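Local coordinates for muconolactone isomerase-like protein (Thermus thermophilus, PDB 1VDH) that catalyses the hydrogen peroxide-dependent decarboxylation of coproheme to heme b, the last step of coproporphyrin-dependent heme biosynthesis, at residues A[149-152]-A[157-160]; A[155-158]-A[164-167]; A[216-221]-A[227-232]; A[111-116]-A[196-201]; A[17-22]-A[142-147]. All coordinates share one frame; numbering follows the deposited sequence.

Interaction 1. Residues A[149-152]-A[157-160]; sequences KRRQ and WYML
Lys149 lies across one face of the Trp157 indole, and its methylenes do the touching. CB of Lys149 stands 3.5 Å from CD1 of Trp157. Further out, CD of Lys149 makes a CH-pi contact, 3.6 Å from the centroid of the five-membered ring of Trp157. CE carries on over the six-membered ring. Bends at chi2 (-72°) and chi4 (-65°) keep the chain against the face. NZ of Lys149 ends 5.0 Å from the six-membered-ring centroid of Trp157, so any cation-pi attraction is weak. Tyr158 is turned differently. Its edge meets the Lys149 backbone, with O of Lys149 in the ring plane, 3.7 Å from CE2 of Tyr158. CD2 of Tyr158 also touches CG of Arg151 at 3.5 Å. The Arg151 guanidinium is steeply inclined to that ring, at 69°, and bonds Gly227 of a neighbouring subunit. One backbone hydrogen bond, 2.9 Å from Trp157 N to Arg150 O, ties the two segments. An alanine here in place of Trp157 would remove the surface under Lys149, and the chain of Lys149, a predicted coproheme-binding residue, would probably be less firmly held. The 3-10 turn follows strand 155-156, the antiparallel partner of strand 141-152. Helix 162-177 packs on Trp157 through Leu168 and Met169, and helix 221-226 through Val222.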
# COMPACT_ATOMS: atom_id res chain seq x y z
N LYS A 149 7.61 -17.44 -7.69
CA LYS A 149 8.64 -17.70 -8.68
C LYS A 149 8.29 -16.68 -9.77
O LYS A 149 7.15 -16.62 -10.25
CB LYS A 149 8.57 -19.13 -9.21
CG LYS A 149 9.43 -20.12 -8.42
CD LYS A 149 10.92 -19.90 -8.70
CE LYS A 149 11.78 -20.98 -8.04
NZ LYS A 149 11.73 -20.94 -6.55
N ARG A 150 9.26 -15.84 -10.09
CA ARG A 150 9.09 -14.77 -11.06
C ARG A 150 8.59 -15.16 -12.46
O ARG A 150 8.96 -16.21 -13.00
CB ARG A 150 10.40 -13.98 -11.17
CG ARG A 150 10.35 -12.78 -12.09
CD ARG A 150 11.69 -12.07 -12.14
NE ARG A 150 12.02 -11.40 -10.88
CZ ARG A 150 13.22 -10.90 -10.59
NH1 ARG A 150 13.42 -10.29 -9.43
NH2 ARG A 150 14.22 -11.02 -11.45
N ARG A 151 7.74 -14.30 -13.00
CA ARG A 151 7.16 -14.45 -14.34
C ARG A 151 7.24 -13.06 -14.97
O ARG A 151 6.22 -12.44 -15.24
CB ARG A 151 5.70 -14.91 -14.26
CG ARG A 151 5.49 -16.33 -13.73
CD ARG A 151 4.00 -16.68 -13.62
NE ARG A 151 3.29 -15.75 -12.74
CZ ARG A 151 2.37 -14.89 -13.15
NH1 ARG A 151 1.78 -14.08 -12.27
NH2 ARG A 151 2.01 -14.84 -14.42
N GLN A 152 8.46 -12.56 -15.15
CA GLN A 152 8.66 -11.23 -15.72
C GLN A 152 9.67 -11.26 -16.87
O GLN A 152 10.82 -11.66 -16.68
CB GLN A 152 9.15 -10.25 -14.65
CG GLN A 152 8.28 -10.12 -13.40
CD GLN A 152 6.90 -9.51 -13.67
OE1 GLN A 152 5.94 -9.80 -12.97
NE2 GLN A 152 6.82 -8.65 -14.68
N TRP A 157 9.95 -18.22 -14.80
CA TRP A 157 10.13 -19.57 -14.27
C TRP A 157 9.16 -20.59 -14.85
O TRP A 157 9.55 -21.70 -15.24
CB TRP A 157 9.99 -19.54 -12.75
CG TRP A 157 10.03 -20.89 -12.10
CD1 TRP A 157 8.96 -21.62 -11.67
CD2 TRP A 157 11.19 -21.65 -11.76
NE1 TRP A 157 9.38 -22.78 -11.08
CE2 TRP A 157 10.75 -22.83 -11.12
CE3 TRP A 157 12.57 -21.44 -11.93
CZ2 TRP A 157 11.64 -23.80 -10.65
CZ3 TRP A 157 13.45 -22.41 -11.46
CH2 TRP A 157 12.98 -23.58 -10.82
N TYR A 158 7.88 -20.22 -14.90
CA TYR A 158 6.84 -21.11 -15.39
C TYR A 158 6.88 -21.46 -16.87
O TYR A 158 6.24 -22.42 -17.30
CB TYR A 158 5.46 -20.57 -14.98
CG TYR A 158 5.22 -20.66 -13.50
CD1 TYR A 158 4.66 -21.80 -12.93
CD2 TYR A 158 5.57 -19.61 -12.64
CE1 TYR A 158 4.45 -21.91 -11.55
CE2 TYR A 158 5.37 -19.70 -11.27
CZ TYR A 158 4.81 -20.85 -10.72
OH TYR A 158 4.60 -20.94 -9.36
N MET A 159 7.65 -20.70 -17.66
CA MET A 159 7.78 -20.97 -19.09
C MET A 159 8.99 -21.85 -19.40
O MET A 159 9.13 -22.38 -20.50
CB MET A 159 7.88 -19.67 -19.88
CG MET A 159 6.55 -18.95 -20.07
SD MET A 159 5.33 -19.96 -20.95
CE MET A 159 5.99 -19.89 -22.63
N LEU A 160 9.87 -22.02 -18.41
CA LEU A 160 11.08 -22.83 -18.58
C LEU A 160 10.78 -24.31 -18.74
O LEU A 160 9.74 -24.80 -18.31
CB LEU A 160 11.99 -22.68 -17.36
CG LEU A 160 12.69 -21.36 -17.07
CD1 LEU A 160 13.40 -21.48 -15.73
CD2 LEU A 160 13.68 -21.04 -18.18

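Interaction 2. Residues A[155-158]-A[164-167]; sequences DNWY and ERAS
Trp157 and Arg165 meet because each first torsion points its side chain between the 3-10 turn and the helix. CG of Trp157 is anti to its own N (chi1 175°). CG of Arg165 is anti to its carbonyl carbon (chi1 -78°). With chi2 straight, this lays CB, CG and CD of the arginine on the indole face turned away from Lys149. The bend at chi3 (-95°) then turns the guanidinium off beyond the ring. CG of Arg165 sits 3.5 Å from the centroid of the six-membered ring of Trp157, a CH-pi contact. CD of Arg165 continues toward the five-membered ring, 3.5 Å from CE2 of Trp157. The indole is thus sandwiched between two aliphatic chains. Helix 162-177, which supplies Arg165, also carries His172, the predicted axial ligand of the coproheme iron in this chlorite dismutase-type fold. A serine in place of Trp157 is likely to open a gap between Lys149 and Arg165 and leave the arginine methylenes without their apolar cover. The guanidinium has its own partners: NH1 bonds Gln117, and NH2 bonds the backbone oxygens of Glu7 and Leu160. Within the helix, OG of Ser167 donates a hydrogen bond of 2.8 Å to O of Glu164.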
# COMPACT_ATOMS: atom_id res chain seq x y z
N ASP A 155 12.82 -13.49 -17.40
CA ASP A 155 12.90 -14.28 -16.17
C ASP A 155 11.51 -14.84 -15.88
O ASP A 155 10.80 -14.32 -15.02
CB ASP A 155 13.37 -13.41 -15.00
CG ASP A 155 14.74 -12.81 -15.21
OD1 ASP A 155 15.03 -11.78 -14.56
OD2 ASP A 155 15.54 -13.36 -16.00
N ASN A 156 11.11 -15.85 -16.64
CA ASN A 156 9.81 -16.47 -16.44
C ASN A 156 10.00 -17.94 -16.09
O ASN A 156 10.16 -18.79 -16.97
CB ASN A 156 8.92 -16.31 -17.68
CG ASN A 156 7.45 -16.59 -17.38
OD1 ASN A 156 6.57 -15.80 -17.71
ND2 ASN A 156 7.19 -17.71 -16.72
N TRP A 157 9.95 -18.22 -14.80
CA TRP A 157 10.13 -19.57 -14.27
C TRP A 157 9.16 -20.59 -14.85
O TRP A 157 9.55 -21.70 -15.24
CB TRP A 157 9.99 -19.54 -12.75
CG TRP A 157 10.03 -20.89 -12.10
CD1 TRP A 157 8.96 -21.62 -11.67
CD2 TRP A 157 11.19 -21.65 -11.76
NE1 TRP A 157 9.38 -22.78 -11.08
CE2 TRP A 157 10.75 -22.83 -11.12
CE3 TRP A 157 12.57 -21.44 -11.93
CZ2 TRP A 157 11.64 -23.80 -10.65
CZ3 TRP A 157 13.45 -22.41 -11.46
CH2 TRP A 157 12.98 -23.58 -10.82
N TYR A 158 7.88 -20.22 -14.90
CA TYR A 158 6.84 -21.11 -15.39
C TYR A 158 6.88 -21.46 -16.87
O TYR A 158 6.24 -22.42 -17.30
CB TYR A 158 5.46 -20.57 -14.98
CG TYR A 158 5.22 -20.66 -13.50
CD1 TYR A 158 4.66 -21.80 -12.93
CD2 TYR A 158 5.57 -19.61 -12.64
CE1 TYR A 158 4.45 -21.91 -11.55
CE2 TYR A 158 5.37 -19.70 -11.27
CZ TYR A 158 4.81 -20.85 -10.72
OH TYR A 158 4.60 -20.94 -9.36
N GLU A 164 15.46 -27.51 -17.28
CA GLU A 164 16.18 -26.34 -16.79
C GLU A 164 15.80 -26.04 -15.34
O GLU A 164 16.65 -25.70 -14.52
CB GLU A 164 15.93 -25.12 -17.68
CG GLU A 164 16.57 -23.82 -17.19
CD GLU A 164 18.11 -23.86 -17.12
OE1 GLU A 164 18.73 -24.71 -17.79
OE2 GLU A 164 18.69 -23.03 -16.39
N ARG A 165 14.52 -26.18 -15.02
CA ARG A 165 14.06 -25.94 -13.65
C ARG A 165 14.73 -26.93 -12.70
O ARG A 165 15.12 -26.57 -11.59
CB ARG A 165 12.54 -26.05 -13.56
CG ARG A 165 11.82 -24.80 -14.07
CD ARG A 165 10.32 -24.88 -13.88
NE ARG A 165 9.63 -25.38 -15.07
CZ ARG A 165 8.97 -26.53 -15.12
NH1 ARG A 165 8.92 -27.31 -14.05
NH2 ARG A 165 8.36 -26.89 -16.24
N ALA A 166 14.92 -28.17 -13.17
CA ALA A 166 15.57 -29.20 -12.38
C ALA A 166 17.02 -28.84 -12.08
O ALA A 166 17.48 -29.00 -10.95
CB ALA A 166 15.49 -30.55 -13.10
N SER A 167 17.75 -28.37 -13.09
CA SER A 167 19.16 -28.01 -12.88
C SER A 167 19.28 -26.80 -11.95
O SER A 167 20.21 -26.72 -11.15
CB SER A 167 19.87 -27.74 -14.21
OG SER A 167 19.29 -26.65 -14.90

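Interaction 3. Residues A[216-221]-A[227-232]; sequences EMRFDE and GEFGPF
Arg218 reaches Phe229 and Phe232 from a type I beta turn that spans Met217 to Asp220. Ahead of it, O of Glu216 accepts a hydrogen bond from N of Phe219, and O of Met217 one from N of Asp220. Arg218 itself carries the contact. Its CG is anti to the backbone N (chi1 -157°), and bends at chi2 and chi3 lay the guanidinium flat on the Phe229 ring. The planes are only 13° apart and the centres 4.1 Å, a stacked cation-pi pair. NH2 of Arg218 sits over the middle of the ring, 3.6 Å from CD2 of Phe229. Phe232 meets the guanidinium at its edge, with CZ of Phe232 3.9 Å from NH2 of Arg218. NH1 of Arg218 makes a salt bridge to Glu197 of a neighbouring subunit, so the stack lies at a subunit interface of the pentamer. Phe219, next along, packs its ring against Tyr158 of that same neighbour. Asp220 takes the N-cap position of the next helix, but its OD1 bonds Thr175 instead of capping. The turn joins helix 207-217 to helix 221-226, which leads into strand 227-237. That strand pairs with strand 141-152, and Phe232 stacks there on Tyr145, the predicted active-site residue.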
# COMPACT_ATOMS: atom_id res chain seq x y z
N GLU A 216 23.39 -16.06 0.97
CA GLU A 216 24.17 -16.91 0.06
C GLU A 216 23.30 -17.48 -1.06
O GLU A 216 23.70 -17.46 -2.23
CB GLU A 216 24.88 -18.04 0.80
CG GLU A 216 25.74 -18.89 -0.14
CD GLU A 216 26.63 -19.91 0.57
OE1 GLU A 216 27.21 -20.76 -0.13
OE2 GLU A 216 26.77 -19.85 1.80
N MET A 217 22.09 -17.92 -0.72
CA MET A 217 21.17 -18.47 -1.73
C MET A 217 20.74 -17.49 -2.80
O MET A 217 20.41 -17.90 -3.92
CB MET A 217 19.92 -19.05 -1.07
CG MET A 217 20.14 -20.38 -0.40
SD MET A 217 18.59 -21.04 0.23
CE MET A 217 19.02 -22.78 0.36
N ARG A 218 20.75 -16.20 -2.48
CA ARG A 218 20.34 -15.19 -3.46
C ARG A 218 21.30 -15.12 -4.65
O ARG A 218 20.95 -14.61 -5.70
CB ARG A 218 20.16 -13.82 -2.80
CG ARG A 218 19.23 -12.89 -3.57
CD ARG A 218 18.47 -11.95 -2.65
NE ARG A 218 17.59 -12.68 -1.75
CZ ARG A 218 16.77 -12.11 -0.87
NH1 ARG A 218 16.70 -10.79 -0.77
NH2 ARG A 218 16.02 -12.88 -0.08
N PHE A 219 22.50 -15.69 -4.49
CA PHE A 219 23.48 -15.72 -5.58
C PHE A 219 23.28 -16.93 -6.52
O PHE A 219 23.91 -17.00 -7.57
CB PHE A 219 24.91 -15.66 -5.03
CG PHE A 219 25.24 -14.35 -4.37
CD1 PHE A 219 25.07 -14.18 -3.01
CD2 PHE A 219 25.69 -13.27 -5.13
CE1 PHE A 219 25.34 -12.95 -2.39
CE2 PHE A 219 25.97 -12.04 -4.53
CZ PHE A 219 25.79 -11.88 -3.15
N ASP A 220 22.43 -17.88 -6.12
CA ASP A 220 22.13 -19.03 -6.98
C ASP A 220 21.23 -18.47 -8.07
O ASP A 220 20.37 -17.63 -7.77
CB ASP A 220 21.37 -20.12 -6.21
CG ASP A 220 22.20 -20.78 -5.12
OD1 ASP A 220 23.45 -20.80 -5.24
OD2 ASP A 220 21.61 -21.28 -4.14
N GLU A 221 21.40 -18.91 -9.31
CA GLU A 221 20.58 -18.39 -10.41
C GLU A 221 19.07 -18.48 -10.15
O GLU A 221 18.33 -17.55 -10.46
CB GLU A 221 20.94 -19.04 -11.74
CG GLU A 221 20.21 -18.41 -12.93
CD GLU A 221 20.72 -18.89 -14.29
OE1 GLU A 221 21.78 -19.55 -14.35
OE2 GLU A 221 20.06 -18.59 -15.30
N GLY A 227 13.55 -15.48 -7.95
CA GLY A 227 13.03 -15.29 -6.61
C GLY A 227 12.30 -13.97 -6.41
O GLY A 227 12.82 -12.91 -6.74
N GLU A 228 11.08 -14.06 -5.90
CA GLU A 228 10.27 -12.88 -5.61
C GLU A 228 9.90 -13.07 -4.14
O GLU A 228 9.13 -13.97 -3.81
CB GLU A 228 9.03 -12.89 -6.50
CG GLU A 228 8.27 -11.59 -6.53
CD GLU A 228 7.18 -11.60 -7.58
OE1 GLU A 228 7.52 -11.70 -8.79
OE2 GLU A 228 5.99 -11.54 -7.21
N PHE A 229 10.48 -12.25 -3.27
CA PHE A 229 10.28 -12.39 -1.82
C PHE A 229 9.35 -11.41 -1.12
O PHE A 229 9.32 -10.23 -1.45
CB PHE A 229 11.65 -12.38 -1.13
CG PHE A 229 12.64 -13.34 -1.73
CD1 PHE A 229 12.65 -14.68 -1.36
CD2 PHE A 229 13.53 -12.91 -2.72
CE1 PHE A 229 13.54 -15.58 -1.95
CE2 PHE A 229 14.41 -13.80 -3.32
CZ PHE A 229 14.42 -15.14 -2.94
N GLY A 230 8.62 -11.92 -0.14
CA GLY A 230 7.71 -11.10 0.64
C GLY A 230 8.33 -10.68 1.96
O GLY A 230 9.56 -10.64 2.08
N PRO A 231 7.52 -10.36 2.98
CA PRO A 231 8.04 -9.95 4.29
C PRO A 231 8.75 -11.08 5.04
O PRO A 231 8.44 -12.25 4.85
CB PRO A 231 6.78 -9.49 5.03
CG PRO A 231 5.72 -10.38 4.45
CD PRO A 231 6.05 -10.37 2.98
N PHE A 232 9.74 -10.72 5.86
CA PHE A 232 10.49 -11.69 6.66
C PHE A 232 10.22 -11.46 8.14
O PHE A 232 10.34 -10.33 8.64
CB PHE A 232 12.00 -11.59 6.40
CG PHE A 232 12.44 -12.16 5.08
CD1 PHE A 232 12.17 -11.50 3.88
CD2 PHE A 232 13.12 -13.38 5.03
CE1 PHE A 232 12.57 -12.05 2.66
CE2 PHE A 232 13.52 -13.93 3.81
CZ PHE A 232 13.25 -13.26 2.63

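Interaction 4. Residues A[111-116]-A[196-201]; sequences VVELGS and WEWGVD
Glu113 and Trp198 face each other from strands 102-116 and 198-204, which are not paired; strand 184-189 lies between them in the sheet, and CA of Glu113 is 8.8 Å from CA of Trp198. The side chains bridge that distance. Glu113 points toward the other strand, and its CG is anti to the backbone N (chi1 -177°), with the chain extended beyond it. Trp198 swings its five-membered ring to meet the acid. NE1 of Trp198 donates a hydrogen bond of 2.8 Å to OE2 of Glu113. The bond is nearly straight at hydrogen, 165°, and OE2 lies in the plane of the indole. At the acid end the fit is different. The donor comes from above the carboxylate, 35° out of its plane, and the two flat groups stand almost perpendicular. CD1 of Trp198 is the next nearest ring atom, 3.7 Å from OE2 of Glu113. Where the strand begins, Glu197 and Trp198 form a classic beta bulge, both facing Met147. Both side chains then engage Lys149: OE2 of Glu197 bonds its backbone N, and the Trp198 ring makes a cation-pi contact with its side chain. Both touching residues are buried. OE1 of Glu113 is engaged as well, by Gln191 and by a salt bridge to Lys211 of a neighbouring subunit. The carboxylate is therefore gripped at both oxygens, and Lys211 of that subunit would be expected to keep it ionised. A charged acceptor should in turn strengthen the indole bond and fix the rotation of the Trp198 ring.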
# COMPACT_ATOMS: atom_id res chain seq x y z
N VAL A 111 0.04 -25.38 2.50
CA VAL A 111 0.09 -26.83 2.67
C VAL A 111 1.51 -27.33 2.43
O VAL A 111 2.11 -27.03 1.39
CB VAL A 111 -0.87 -27.55 1.68
CG1 VAL A 111 -0.78 -29.06 1.86
CG2 VAL A 111 -2.31 -27.09 1.90
N VAL A 112 2.06 -28.08 3.39
CA VAL A 112 3.42 -28.63 3.26
C VAL A 112 3.54 -29.29 1.89
O VAL A 112 2.72 -30.13 1.51
CB VAL A 112 3.74 -29.65 4.39
CG1 VAL A 112 5.08 -30.33 4.13
CG2 VAL A 112 3.80 -28.92 5.73
N GLU A 113 4.54 -28.85 1.13
CA GLU A 113 4.74 -29.33 -0.23
C GLU A 113 6.14 -29.85 -0.52
O GLU A 113 7.13 -29.22 -0.15
CB GLU A 113 4.41 -28.18 -1.19
CG GLU A 113 4.50 -28.54 -2.67
CD GLU A 113 4.57 -27.30 -3.54
OE1 GLU A 113 3.51 -26.69 -3.82
OE2 GLU A 113 5.70 -26.93 -3.93
N LEU A 114 6.20 -31.01 -1.15
CA LEU A 114 7.46 -31.62 -1.55
C LEU A 114 7.40 -31.66 -3.07
O LEU A 114 6.50 -32.27 -3.65
CB LEU A 114 7.59 -33.04 -0.97
CG LEU A 114 7.43 -33.17 0.55
CD1 LEU A 114 7.76 -34.59 0.97
CD2 LEU A 114 8.34 -32.19 1.27
N GLY A 115 8.32 -30.96 -3.72
CA GLY A 115 8.31 -30.92 -5.17
C GLY A 115 9.48 -31.55 -5.89
O GLY A 115 10.57 -31.73 -5.33
N SER A 116 9.24 -31.90 -7.15
CA SER A 116 10.23 -32.50 -8.02
C SER A 116 9.94 -32.01 -9.43
O SER A 116 8.81 -32.13 -9.90
CB SER A 116 10.13 -34.03 -7.98
OG SER A 116 11.14 -34.60 -8.79
N TRP A 196 0.68 -15.55 -1.83
CA TRP A 196 1.97 -15.91 -2.41
C TRP A 196 1.95 -17.41 -2.75
O TRP A 196 1.15 -18.16 -2.19
CB TRP A 196 3.11 -15.61 -1.43
CG TRP A 196 3.22 -14.15 -1.05
CD1 TRP A 196 2.46 -13.48 -0.14
CD2 TRP A 196 4.17 -13.19 -1.56
NE1 TRP A 196 2.86 -12.17 -0.05
CE2 TRP A 196 3.91 -11.97 -0.91
CE3 TRP A 196 5.21 -13.26 -2.50
CZ2 TRP A 196 4.65 -10.80 -1.18
CZ3 TRP A 196 5.95 -12.10 -2.77
CH2 TRP A 196 5.66 -10.89 -2.11
N GLU A 197 2.83 -17.83 -3.65
CA GLU A 197 2.89 -19.22 -4.08
C GLU A 197 3.45 -20.20 -3.06
O GLU A 197 3.03 -21.36 -3.01
CB GLU A 197 3.65 -19.31 -5.40
CG GLU A 197 2.91 -18.63 -6.54
CD GLU A 197 3.80 -18.27 -7.71
OE1 GLU A 197 3.28 -17.66 -8.66
OE2 GLU A 197 5.01 -18.58 -7.69
N TRP A 198 4.40 -19.74 -2.24
CA TRP A 198 4.99 -20.60 -1.22
C TRP A 198 5.21 -19.87 0.09
O TRP A 198 5.32 -18.65 0.13
CB TRP A 198 6.35 -21.16 -1.66
CG TRP A 198 6.29 -22.16 -2.76
CD1 TRP A 198 6.05 -23.51 -2.64
CD2 TRP A 198 6.44 -21.91 -4.16
NE1 TRP A 198 6.03 -24.10 -3.88
CE2 TRP A 198 6.27 -23.14 -4.83
CE3 TRP A 198 6.70 -20.75 -4.92
CZ2 TRP A 198 6.35 -23.25 -6.23
CZ3 TRP A 198 6.79 -20.86 -6.30
CH2 TRP A 198 6.61 -22.10 -6.94
N GLY A 199 5.25 -20.66 1.16
CA GLY A 199 5.54 -20.16 2.48
C GLY A 199 6.82 -20.89 2.85
O GLY A 199 6.97 -22.07 2.51
N VAL A 200 7.77 -20.20 3.48
CA VAL A 200 9.02 -20.83 3.87
C VAL A 200 9.30 -20.63 5.36
O VAL A 200 9.29 -19.50 5.84
CB VAL A 200 10.23 -20.27 3.08
CG1 VAL A 200 11.51 -21.00 3.51
CG2 VAL A 200 10.02 -20.43 1.58
N ASP A 201 9.54 -21.73 6.07
CA ASP A 201 9.87 -21.70 7.49
C ASP A 201 11.26 -22.25 7.69
O ASP A 201 11.55 -23.38 7.28
CB ASP A 201 8.90 -22.55 8.31
CG ASP A 201 7.54 -21.93 8.44
OD1 ASP A 201 7.40 -20.98 9.24
OD2 ASP A 201 6.63 -22.38 7.73

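Interaction 5. Residues A[17-22]-A[142-147]; sequences VLHDFR and VCFYPM
His19, Phe21 and Phe144 form an aromatic cluster inside the beta barrel of this chlorite dismutase-family protein. The cluster joins strands 10-24 and 141-152, which are not paired with each other. His19 and Phe144 stack face to face, with centroids 3.9 Å apart and planes at 29°. The overlap is offset toward the rims, and NE2 of His19 comes within 3.2 Å of CD2 of Phe144. The Phe144 ring gets there with its CG anti to the backbone N (chi1 167°). Phe21, two residues on from His19, meets the far rim of Phe144. Its CZ lies 3.7 Å from CD1 of Phe144, and that carbon is near the plane of the Phe21 ring. The two phenyl rings are oblique, at 39°. Around this shell, Asp201 OD1 bonds NE2 of His19 and so orients the imidazole, while Phe233 stacks on Phe21. Tyr145, the predicted active-site residue, points away from strand 10-24, so Phe144 and Tyr145 serve different sides of one strand. Asp20 and Arg22 alternate with the two rings, on the side that packs on helix 83-95. There Arg22 grips Asp20 side-on: NE of Arg22 bonds OD1 of Asp20 at 2.8 Å, and NH2 of Arg22 meets the syn lone pair of OD2 of Asp20 at 2.9 Å.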
# COMPACT_ATOMS: atom_id res chain seq x y z
N VAL A 17 -0.91 -25.81 6.90
CA VAL A 17 -0.22 -24.91 7.80
C VAL A 17 -0.86 -23.54 7.94
O VAL A 17 -1.28 -22.94 6.95
CB VAL A 17 1.23 -24.68 7.31
CG1 VAL A 17 2.05 -23.95 8.36
CG2 VAL A 17 1.89 -26.00 6.91
N LEU A 18 -0.91 -23.04 9.16
CA LEU A 18 -1.45 -21.71 9.41
C LEU A 18 -0.48 -20.88 10.24
O LEU A 18 -0.07 -21.28 11.33
CB LEU A 18 -2.81 -21.76 10.12
CG LEU A 18 -3.35 -20.38 10.53
CD1 LEU A 18 -3.67 -19.54 9.29
CD2 LEU A 18 -4.59 -20.53 11.40
N HIS A 19 -0.06 -19.75 9.68
CA HIS A 19 0.80 -18.81 10.39
C HIS A 19 -0.17 -17.74 10.86
O HIS A 19 -0.86 -17.12 10.05
CB HIS A 19 1.84 -18.18 9.47
CG HIS A 19 3.02 -19.06 9.22
ND1 HIS A 19 2.99 -20.10 8.31
CD2 HIS A 19 4.27 -19.06 9.75
CE1 HIS A 19 4.17 -20.69 8.29
NE2 HIS A 19 4.96 -20.08 9.15
N ASP A 20 -0.24 -17.54 12.17
CA ASP A 20 -1.14 -16.55 12.73
C ASP A 20 -0.32 -15.55 13.52
O ASP A 20 0.09 -15.82 14.65
CB ASP A 20 -2.16 -17.26 13.64
CG ASP A 20 -3.26 -16.34 14.17
OD1 ASP A 20 -3.13 -15.10 14.11
OD2 ASP A 20 -4.27 -16.87 14.66
N PHE A 21 -0.05 -14.40 12.89
CA PHE A 21 0.72 -13.33 13.51
C PHE A 21 -0.20 -12.30 14.15
O PHE A 21 -1.13 -11.80 13.51
CB PHE A 21 1.58 -12.60 12.46
CG PHE A 21 2.70 -13.43 11.91
CD1 PHE A 21 3.92 -13.51 12.57
CD2 PHE A 21 2.54 -14.10 10.69
CE1 PHE A 21 4.97 -14.24 12.03
CE2 PHE A 21 3.59 -14.83 10.15
CZ PHE A 21 4.81 -14.90 10.81
N ARG A 22 0.09 -11.95 15.40
CA ARG A 22 -0.71 -10.97 16.12
C ARG A 22 0.16 -9.97 16.86
O ARG A 22 1.32 -10.25 17.17
CB ARG A 22 -1.65 -11.68 17.11
CG ARG A 22 -2.42 -12.82 16.49
CD ARG A 22 -3.89 -12.76 16.81
NE ARG A 22 -4.58 -13.92 16.24
CZ ARG A 22 -5.87 -14.18 16.39
NH1 ARG A 22 -6.64 -13.37 17.09
NH2 ARG A 22 -6.37 -15.28 15.84
N VAL A 142 12.72 -19.00 14.61
CA VAL A 142 12.03 -19.27 13.37
C VAL A 142 12.15 -18.06 12.45
O VAL A 142 12.22 -16.92 12.90
CB VAL A 142 10.51 -19.57 13.58
CG1 VAL A 142 9.78 -18.32 14.09
CG2 VAL A 142 9.88 -20.05 12.27
N CYS A 143 12.25 -18.34 11.15
CA CYS A 143 12.29 -17.32 10.12
C CYS A 143 11.21 -17.72 9.12
O CYS A 143 11.25 -18.83 8.59
CB CYS A 143 13.64 -17.29 9.39
SG CYS A 143 13.60 -16.33 7.82
N PHE A 144 10.22 -16.86 8.94
CA PHE A 144 9.16 -17.13 7.99
C PHE A 144 9.09 -16.05 6.93
O PHE A 144 9.16 -14.86 7.23
CB PHE A 144 7.77 -17.21 8.65
CG PHE A 144 6.63 -17.19 7.65
CD1 PHE A 144 5.90 -16.02 7.43
CD2 PHE A 144 6.35 -18.31 6.88
CE1 PHE A 144 4.91 -15.97 6.45
CE2 PHE A 144 5.37 -18.27 5.89
CZ PHE A 144 4.65 -17.10 5.67
N TYR A 145 8.89 -16.48 5.68
CA TYR A 145 8.74 -15.55 4.57
C TYR A 145 8.04 -16.25 3.42
O TYR A 145 8.20 -17.45 3.22
CB TYR A 145 10.09 -15.00 4.10
CG TYR A 145 11.04 -16.04 3.54
CD1 TYR A 145 11.12 -16.29 2.17
CD2 TYR A 145 11.91 -16.74 4.38
CE1 TYR A 145 12.03 -17.20 1.65
CE2 TYR A 145 12.82 -17.65 3.87
CZ TYR A 145 12.88 -17.88 2.51
OH TYR A 145 13.78 -18.78 2.01
N PRO A 146 7.13 -15.53 2.74
CA PRO A 146 6.41 -16.10 1.60
C PRO A 146 7.18 -15.70 0.34
O PRO A 146 8.01 -14.78 0.37
CB PRO A 146 5.06 -15.40 1.69
CG PRO A 146 5.43 -14.02 2.12
CD PRO A 146 6.49 -14.28 3.19
N MET A 147 6.92 -16.38 -0.77
CA MET A 147 7.61 -16.05 -2.02
C MET A 147 6.88 -16.62 -3.23
O MET A 147 6.04 -17.50 -3.10
CB MET A 147 9.05 -16.59 -2.00
CG MET A 147 9.17 -18.12 -1.99
SD MET A 147 10.91 -18.70 -2.02
CE MET A 147 11.35 -18.38 -3.72

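Overall arrangement
All five contacts reach one curled antiparallel sheet. Interactions 1 and 2 lie at one end of it, centres about 7 Å apart, and share Trp157 and Tyr158. Both are nested in the loop closed by interaction 4. Interaction 5 lies near the centre of the chain, about 24 Å from interaction 1 and about 12 Å from interaction 4, centre to centre. Along the chain, interactions 4 and 5 cross. Interaction 3 comes last, after interactions 1, 2, 4 and 5 have closed. Strand 141-152 serves interactions 1 and 5 and pairs with strands 198-204 and 227-237 of interactions 4 and 3. Predicted coproheme-binding residues lie in interactions 1 and 5 and beside interactions 2, 3 and 4; all five also meet other subunits of the pentamer.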